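Local coordinates for protein LbaCas13a H328A (C2c2) (PDB 5WLH) that binds a pre-crRNA and, as a CRISPR-Cas13a nuclease, probably uses the guide to recognise target RNA and cleave RNA, at residues R1129-H1141 with D1224-I1236. Numbering follows the deposited sequence.
Sequences RERDLMNFQLGYH and DCYASGLEIFENI. With nucleotides of chain B.
Phe-1233 sits as a knob in a hole on helix 1129-1141 formed by Arg-1129, Asp-1132, Leu-1133 and Phe-1136, a worked case of a loop docking knob-into-hole on a helix. Leu-1133 CD1 lies over the face of the Phe-1233 ring. Phe-1233 CB lies over the centre of the Phe-1136 ring, and CG anti to the backbone N (chi1 -168°) sends the Phe-1233 ring on into the pocket, its edge toward the Phe-1136 face in an offset edge-to-face pair. Gly-1229 CA packs on the face of Tyr-1140, 3.9 Å from the ring centroid, where any CB would clash.

Polar bonds flank this core. Arg-1129 NH2 reaches Glu-1234 OE2 at 2.8 Å in a salt bridge, the acceptor within the guanidinium plane; His-1239 holds OE1. Gln-1137 NE2 donates to Tyr-1226 O at 3.0 Å while lying over that residue's ring, its OE1 bonded to Tyr-1180. Tyr-1140 OH and Ser-1228 OG share a hydrogen bond of 2.7 Å.

Arg-1131 grips Asp-1132, whose OD2 also bonds Tyr-1276, pairs with Glu-496 and turns NH1 and NH2 to OP1 of A28 of chain B; an alanine in place of this arginine would probably lose the phosphate contact and both salt bridges. Glu-1231 O accepts hydrogen bonds from N1 and N2 of G2 of chain B, so helix 1106-1145 and this loop together form part of this Cas13a's guide-RNA-binding surface.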
loop_
_atom_site.group_PDB
_atom_site.type_symbol
_atom_site.label_atom_id
_atom_site.label_comp_id
_atom_site.label_asym_id
_atom_site.label_seq_id
_atom_site.Cartn_x
_atom_site.Cartn_y
_atom_site.Cartn_z
ATOM N N ARG A 1129 -9.790 -0.069 8.151
ATOM C CA ARG A 1129 -11.226 0.077 8.392
ATOM C C ARG A 1129 -11.504 0.595 9.794
ATOM O O ARG A 1129 -12.378 1.453 9.986
ATOM C CB ARG A 1129 -11.938 -1.255 8.170
ATOM C CG ARG A 1129 -13.478 -1.109 8.173
ATOM C CD ARG A 1129 -14.158 -2.454 7.943
ATOM N NE ARG A 1129 -15.571 -2.299 7.618
ATOM C CZ ARG A 1129 -16.539 -2.132 8.513
ATOM N NH1 ARG A 1129 -16.258 -2.064 9.806
ATOM N NH2 ARG A 1129 -17.798 -2.005 8.104
ATOM N N GLU A 1130 -10.759 0.102 10.789
ATOM C CA GLU A 1130 -11.066 0.504 12.155
ATOM C C GLU A 1130 -10.800 1.980 12.341
ATOM O O GLU A 1130 -11.574 2.681 13.009
ATOM C CB GLU A 1130 -10.261 -0.306 13.165
ATOM C CG GLU A 1130 -10.754 -0.032 14.588
ATOM C CD GLU A 1130 -10.139 -0.962 15.595
ATOM O OE1 GLU A 1130 -9.004 -0.690 16.025
ATOM O OE2 GLU A 1130 -10.806 -1.948 15.956
ATOM N N ARG A 1131 -9.704 2.467 11.757
ATOM C CA ARG A 1131 -9.443 3.899 11.771
ATOM C C ARG A 1131 -10.603 4.657 11.137
ATOM O O ARG A 1131 -11.052 5.683 11.652
ATOM C CB ARG A 1131 -8.144 4.216 11.023
ATOM C CG ARG A 1131 -7.863 5.713 10.881
ATOM C CD ARG A 1131 -6.867 5.976 9.789
ATOM N NE ARG A 1131 -7.505 5.788 8.474
ATOM C CZ ARG A 1131 -6.855 5.831 7.311
ATOM N NH1 ARG A 1131 -5.548 6.082 7.288
ATOM N NH2 ARG A 1131 -7.525 5.662 6.170
ATOM N N ASP A 1132 -11.081 4.184 9.989
ATOM C CA ASP A 1132 -12.076 4.967 9.280
ATOM C C ASP A 1132 -13.467 4.821 9.878
ATOM O O ASP A 1132 -14.272 5.743 9.750
ATOM C CB ASP A 1132 -12.047 4.600 7.803
ATOM C CG ASP A 1132 -10.798 5.134 7.131
ATOM O OD1 ASP A 1132 -10.279 6.164 7.619
ATOM O OD2 ASP A 1132 -10.338 4.526 6.166
ATOM N N LEU A 1133 -13.747 3.705 10.548
ATOM C CA LEU A 1133 -14.977 3.596 11.332
ATOM C C LEU A 1133 -14.979 4.639 12.442
ATOM O O LEU A 1133 -15.940 5.388 12.596
ATOM C CB LEU A 1133 -15.118 2.183 11.911
ATOM C CG LEU A 1133 -16.311 1.953 12.843
ATOM C CD1 LEU A 1133 -17.601 2.388 12.153
ATOM C CD2 LEU A 1133 -16.370 0.481 13.233
ATOM N N MET A 1134 -13.875 4.738 13.186
ATOM C CA MET A 1134 -13.787 5.772 14.211
ATOM C C MET A 1134 -13.929 7.157 13.609
ATOM O O MET A 1134 -14.615 8.023 14.169
ATOM C CB MET A 1134 -12.465 5.672 14.964
ATOM C CG MET A 1134 -12.287 6.863 15.885
ATOM S SD MET A 1134 -10.647 6.823 16.580
ATOM C CE MET A 1134 -9.688 7.505 15.215
ATOM N N ASN A 1135 -13.257 7.403 12.473
ATOM C CA ASN A 1135 -13.352 8.711 11.836
ATOM C C ASN A 1135 -14.780 8.992 11.370
ATOM O O ASN A 1135 -15.252 10.128 11.465
ATOM C CB ASN A 1135 -12.402 8.793 10.645
ATOM C CG ASN A 1135 -10.968 9.057 11.054
ATOM O OD1 ASN A 1135 -10.677 9.332 12.204
ATOM N ND2 ASN A 1135 -10.061 8.936 10.101
ATOM N N PHE A 1136 -15.447 7.983 10.795
ATOM C CA PHE A 1136 -16.833 8.168 10.393
ATOM C C PHE A 1136 -17.673 8.576 11.589
ATOM O O PHE A 1136 -18.423 9.559 11.531
ATOM C CB PHE A 1136 -17.424 6.890 9.794
ATOM C CG PHE A 1136 -18.860 7.060 9.403
ATOM C CD1 PHE A 1136 -19.889 6.902 10.345
ATOM C CD2 PHE A 1136 -19.190 7.449 8.115
ATOM C CE1 PHE A 1136 -21.206 7.119 9.984
ATOM C CE2 PHE A 1136 -20.518 7.642 7.742
ATOM C CZ PHE A 1136 -21.524 7.472 8.673
ATOM N N GLN A 1137 -17.569 7.803 12.671
ATOM C CA GLN A 1137 -18.347 8.103 13.873
ATOM C C GLN A 1137 -18.002 9.479 14.419
ATOM O O GLN A 1137 -18.894 10.254 14.764
ATOM C CB GLN A 1137 -18.114 7.038 14.932
ATOM C CG GLN A 1137 -18.689 5.685 14.536
ATOM C CD GLN A 1137 -18.332 4.603 15.515
ATOM O OE1 GLN A 1137 -17.175 4.470 15.927
ATOM N NE2 GLN A 1137 -19.321 3.814 15.895
ATOM N N LEU A 1138 -16.709 9.806 14.488
ATOM C CA LEU A 1138 -16.308 11.128 14.949
ATOM C C LEU A 1138 -16.882 12.217 14.067
ATOM O O LEU A 1138 -17.385 13.218 14.565
ATOM C CB LEU A 1138 -14.790 11.243 14.974
ATOM C CG LEU A 1138 -14.157 10.568 16.173
ATOM C CD1 LEU A 1138 -12.634 10.619 15.996
ATOM C CD2 LEU A 1138 -14.577 11.282 17.512
ATOM N N GLY A 1139 -16.798 12.053 12.748
ATOM C CA GLY A 1139 -17.277 13.106 11.874
ATOM C C GLY A 1139 -18.779 13.254 11.947
ATOM O O GLY A 1139 -19.302 14.373 11.984
ATOM N N TYR A 1140 -19.481 12.126 11.986
ATOM C CA TYR A 1140 -20.933 12.120 12.052
ATOM C C TYR A 1140 -21.423 12.722 13.370
ATOM O O TYR A 1140 -22.276 13.615 13.382
ATOM C CB TYR A 1140 -21.404 10.682 11.871
ATOM C CG TYR A 1140 -22.872 10.463 12.044
ATOM C CD1 TYR A 1140 -23.732 10.587 10.966
ATOM C CD2 TYR A 1140 -23.406 10.151 13.288
ATOM C CE1 TYR A 1140 -25.101 10.368 11.117
ATOM C CE2 TYR A 1140 -24.773 9.942 13.453
ATOM C CZ TYR A 1140 -25.608 10.049 12.360
ATOM O OH TYR A 1140 -26.963 9.833 12.520
ATOM N N HIS A 1141 -20.877 12.266 14.496
ATOM C CA HIS A 1141 -21.364 12.815 15.761
ATOM C C HIS A 1141 -20.858 14.227 16.002
ATOM O O HIS A 1141 -21.532 15.007 16.682
ATOM C CB HIS A 1141 -20.994 11.887 16.903
ATOM C CG HIS A 1141 -21.758 10.607 16.860
ATOM N ND1 HIS A 1141 -23.081 10.525 17.241
ATOM C CD2 HIS A 1141 -21.419 9.384 16.393
ATOM C CE1 HIS A 1141 -23.506 9.288 17.065
ATOM N NE2 HIS A 1141 -22.517 8.574 16.549
ATOM N N ASP A 1224 -29.703 2.658 19.070
ATOM C CA ASP A 1224 -28.305 2.240 18.913
ATOM C C ASP A 1224 -27.500 3.452 18.428
ATOM O O ASP A 1224 -27.310 3.647 17.224
ATOM C CB ASP A 1224 -28.176 1.058 17.960
ATOM C CG ASP A 1224 -26.770 0.457 17.949
ATOM O OD1 ASP A 1224 -25.810 1.170 18.303
ATOM O OD2 ASP A 1224 -26.621 -0.737 17.609
ATOM N N CYS A 1225 -27.000 4.235 19.388
ATOM C CA CYS A 1225 -26.197 5.408 19.062
ATOM C C CYS A 1225 -24.899 5.018 18.356
ATOM O O CYS A 1225 -24.441 5.720 17.448
ATOM C CB CYS A 1225 -25.892 6.194 20.338
ATOM S SG CYS A 1225 -24.827 7.636 20.093
ATOM N N TYR A 1226 -24.281 3.914 18.775
ATOM C CA TYR A 1226 -23.036 3.474 18.141
ATOM C C TYR A 1226 -23.216 3.313 16.639
ATOM O O TYR A 1226 -22.342 3.699 15.845
ATOM C CB TYR A 1226 -22.597 2.154 18.770
ATOM C CG TYR A 1226 -21.429 1.460 18.121
ATOM C CD1 TYR A 1226 -21.623 0.597 17.044
ATOM C CD2 TYR A 1226 -20.132 1.631 18.605
ATOM C CE1 TYR A 1226 -20.577 -0.046 16.458
ATOM C CE2 TYR A 1226 -19.065 0.972 18.019
ATOM C CZ TYR A 1226 -19.304 0.135 16.941
ATOM O OH TYR A 1226 -18.277 -0.539 16.339
ATOM N N ALA A 1227 -24.349 2.754 16.236
ATOM C CA ALA A 1227 -24.645 2.480 14.840
ATOM C C ALA A 1227 -25.307 3.649 14.124
ATOM O O ALA A 1227 -25.674 3.505 12.951
ATOM C CB ALA A 1227 -25.540 1.234 14.732
ATOM N N SER A 1228 -25.489 4.796 14.788
ATOM C CA SER A 1228 -26.161 5.914 14.139
ATOM C C SER A 1228 -25.350 6.377 12.939
ATOM O O SER A 1228 -24.131 6.551 13.031
ATOM C CB SER A 1228 -26.373 7.070 15.118
ATOM O OG SER A 1228 -27.254 8.032 14.559
ATOM N N GLY A 1229 -26.018 6.517 11.797
ATOM C CA GLY A 1229 -25.346 6.888 10.572
ATOM C C GLY A 1229 -24.634 5.759 9.852
ATOM O O GLY A 1229 -24.274 5.933 8.684
ATOM N N LEU A 1230 -24.448 4.592 10.486
ATOM C CA LEU A 1230 -23.631 3.547 9.874
ATOM C C LEU A 1230 -24.270 2.922 8.641
ATOM O O LEU A 1230 -23.579 2.190 7.926
ATOM C CB LEU A 1230 -23.308 2.442 10.882
ATOM C CG LEU A 1230 -22.299 2.814 11.967
ATOM C CD1 LEU A 1230 -21.859 1.569 12.698
ATOM C CD2 LEU A 1230 -21.114 3.596 11.375
ATOM N N GLU A 1231 -25.549 3.207 8.362
ATOM C CA GLU A 1231 -26.126 2.819 7.074
ATOM C C GLU A 1231 -25.370 3.424 5.882
ATOM O O GLU A 1231 -25.434 2.868 4.779
ATOM C CB GLU A 1231 -27.602 3.221 7.033
ATOM C CG GLU A 1231 -27.853 4.727 6.900
ATOM C CD GLU A 1231 -27.817 5.468 8.230
ATOM O OE1 GLU A 1231 -27.726 4.813 9.296
ATOM O OE2 GLU A 1231 -27.866 6.714 8.193
ATOM N N ILE A 1232 -24.680 4.554 6.084
ATOM C CA ILE A 1232 -23.837 5.179 5.067
ATOM C C ILE A 1232 -22.516 4.443 4.944
ATOM O O ILE A 1232 -21.966 4.290 3.846
ATOM C CB ILE A 1232 -23.622 6.661 5.438
ATOM C CG1 ILE A 1232 -24.964 7.390 5.475
ATOM C CG2 ILE A 1232 -22.644 7.360 4.509
ATOM C CD1 ILE A 1232 -25.613 7.478 4.126
ATOM N N PHE A 1233 -21.976 4.007 6.077
ATOM C CA PHE A 1233 -20.681 3.348 6.138
ATOM C C PHE A 1233 -20.719 1.902 5.657
ATOM O O PHE A 1233 -19.735 1.406 5.075
ATOM C CB PHE A 1233 -20.205 3.423 7.591
ATOM C CG PHE A 1233 -18.785 3.044 7.790
ATOM C CD1 PHE A 1233 -17.787 3.995 7.679
ATOM C CD2 PHE A 1233 -18.451 1.756 8.154
ATOM C CE1 PHE A 1233 -16.459 3.644 7.894
ATOM C CE2 PHE A 1233 -17.118 1.399 8.378
ATOM C CZ PHE A 1233 -16.132 2.350 8.237
ATOM N N GLU A 1234 -21.830 1.207 5.862
ATOM C CA GLU A 1234 -21.862 -0.236 5.672
ATOM C C GLU A 1234 -23.307 -0.658 5.460
ATOM O O GLU A 1234 -24.226 0.156 5.537
ATOM C CB GLU A 1234 -21.254 -0.949 6.886
ATOM C CG GLU A 1234 -22.143 -0.822 8.134
ATOM C CD GLU A 1234 -21.512 -1.384 9.396
ATOM O OE1 GLU A 1234 -22.240 -1.559 10.403
ATOM O OE2 GLU A 1234 -20.298 -1.662 9.385
ATOM N N ASN A 1235 -23.501 -1.943 5.177
ATOM C CA ASN A 1235 -24.831 -2.536 5.215
ATOM C C ASN A 1235 -25.062 -3.008 6.645
ATOM O O ASN A 1235 -24.450 -3.988 7.089
ATOM C CB ASN A 1235 -24.935 -3.682 4.207
ATOM C CG ASN A 1235 -26.306 -4.325 4.189
ATOM O OD1 ASN A 1235 -27.083 -4.205 5.143
ATOM N ND2 ASN A 1235 -26.601 -5.044 3.108
ATOM N N ILE A 1236 -25.945 -2.308 7.363
ATOM C CA ILE A 1236 -26.172 -2.547 8.790
ATOM C C ILE A 1236 -26.489 -4.013 9.074
ATOM O O ILE A 1236 -26.017 -4.582 10.064
ATOM C CB ILE A 1236 -27.293 -1.618 9.295
ATOM C CG1 ILE A 1236 -26.774 -0.190 9.397
ATOM C CG2 ILE A 1236 -27.824 -2.081 10.645
ATOM C CD1 ILE A 1236 -25.797 -0.010 10.515
ATOM P P G B 2 -32.506 -5.632 1.197
ATOM O OP1 G B 2 -33.045 -6.691 0.294
ATOM O OP2 G B 2 -32.250 -5.945 2.627
ATOM O "O5'" G B 2 -31.161 -5.044 0.563
ATOM C "C5'" G B 2 -31.171 -4.421 -0.720
ATOM C "C4'" G B 2 -29.873 -3.716 -1.046
ATOM O "O4'" G B 2 -29.656 -2.600 -0.137
ATOM C "C3'" G B 2 -28.607 -4.567 -0.973
ATOM O "O3'" G B 2 -27.694 -4.078 -1.943
ATOM C "C2'" G B 2 -28.063 -4.226 0.406
ATOM O "O2'" G B 2 -26.685 -4.480 0.584
ATOM C "C1'" G B 2 -28.386 -2.740 0.480
ATOM N N9 G B 2 -28.469 -2.238 1.846
ATOM C C8 G B 2 -29.333 -2.719 2.800
ATOM N N7 G B 2 -29.200 -2.108 3.939
ATOM C C5 G B 2 -28.180 -1.189 3.719
ATOM C C6 G B 2 -27.620 -0.243 4.626
ATOM O O6 G B 2 -27.921 -0.066 5.806
ATOM N N1 G B 2 -26.629 0.529 4.038
ATOM C C2 G B 2 -26.208 0.400 2.740
ATOM N N2 G B 2 -25.227 1.257 2.374
ATOM N N3 G B 2 -26.726 -0.488 1.874
ATOM C C4 G B 2 -27.714 -1.240 2.431
ATOM P P A B 28 -4.423 6.528 3.638
ATOM O OP1 A B 28 -5.610 6.730 4.496
ATOM O OP2 A B 28 -3.074 6.918 4.096
ATOM O "O5'" A B 28 -4.367 4.978 3.318
ATOM C "C5'" A B 28 -3.430 4.485 2.391
ATOM C "C4'" A B 28 -4.121 3.722 1.298
ATOM O "O4'" A B 28 -4.771 4.627 0.362
ATOM C "C3'" A B 28 -3.214 2.898 0.413
ATOM O "O3'" A B 28 -2.797 1.700 1.020
ATOM C "C2'" A B 28 -4.090 2.679 -0.798
ATOM O "O2'" A B 28 -5.100 1.741 -0.466
ATOM C "C1'" A B 28 -4.743 4.061 -0.926
ATOM N N9 A B 28 -3.947 4.932 -1.803
ATOM C C8 A B 28 -3.081 5.941 -1.465
ATOM N N7 A B 28 -2.503 6.497 -2.526
ATOM C C5 A B 28 -3.045 5.804 -3.604
ATOM C C6 A B 28 -2.867 5.922 -4.995
ATOM N N6 A B 28 -2.058 6.829 -5.577
ATOM N N1 A B 28 -3.543 5.069 -5.788
ATOM C C2 A B 28 -4.367 4.180 -5.211
ATOM N N3 A B 28 -4.633 3.981 -3.924
ATOM C C4 A B 28 -3.924 4.839 -3.162
HETATM O O HOH W 1 -18.533 -2.017 11.328
HETATM O O HOH W 2 -22.207 6.199 15.074
#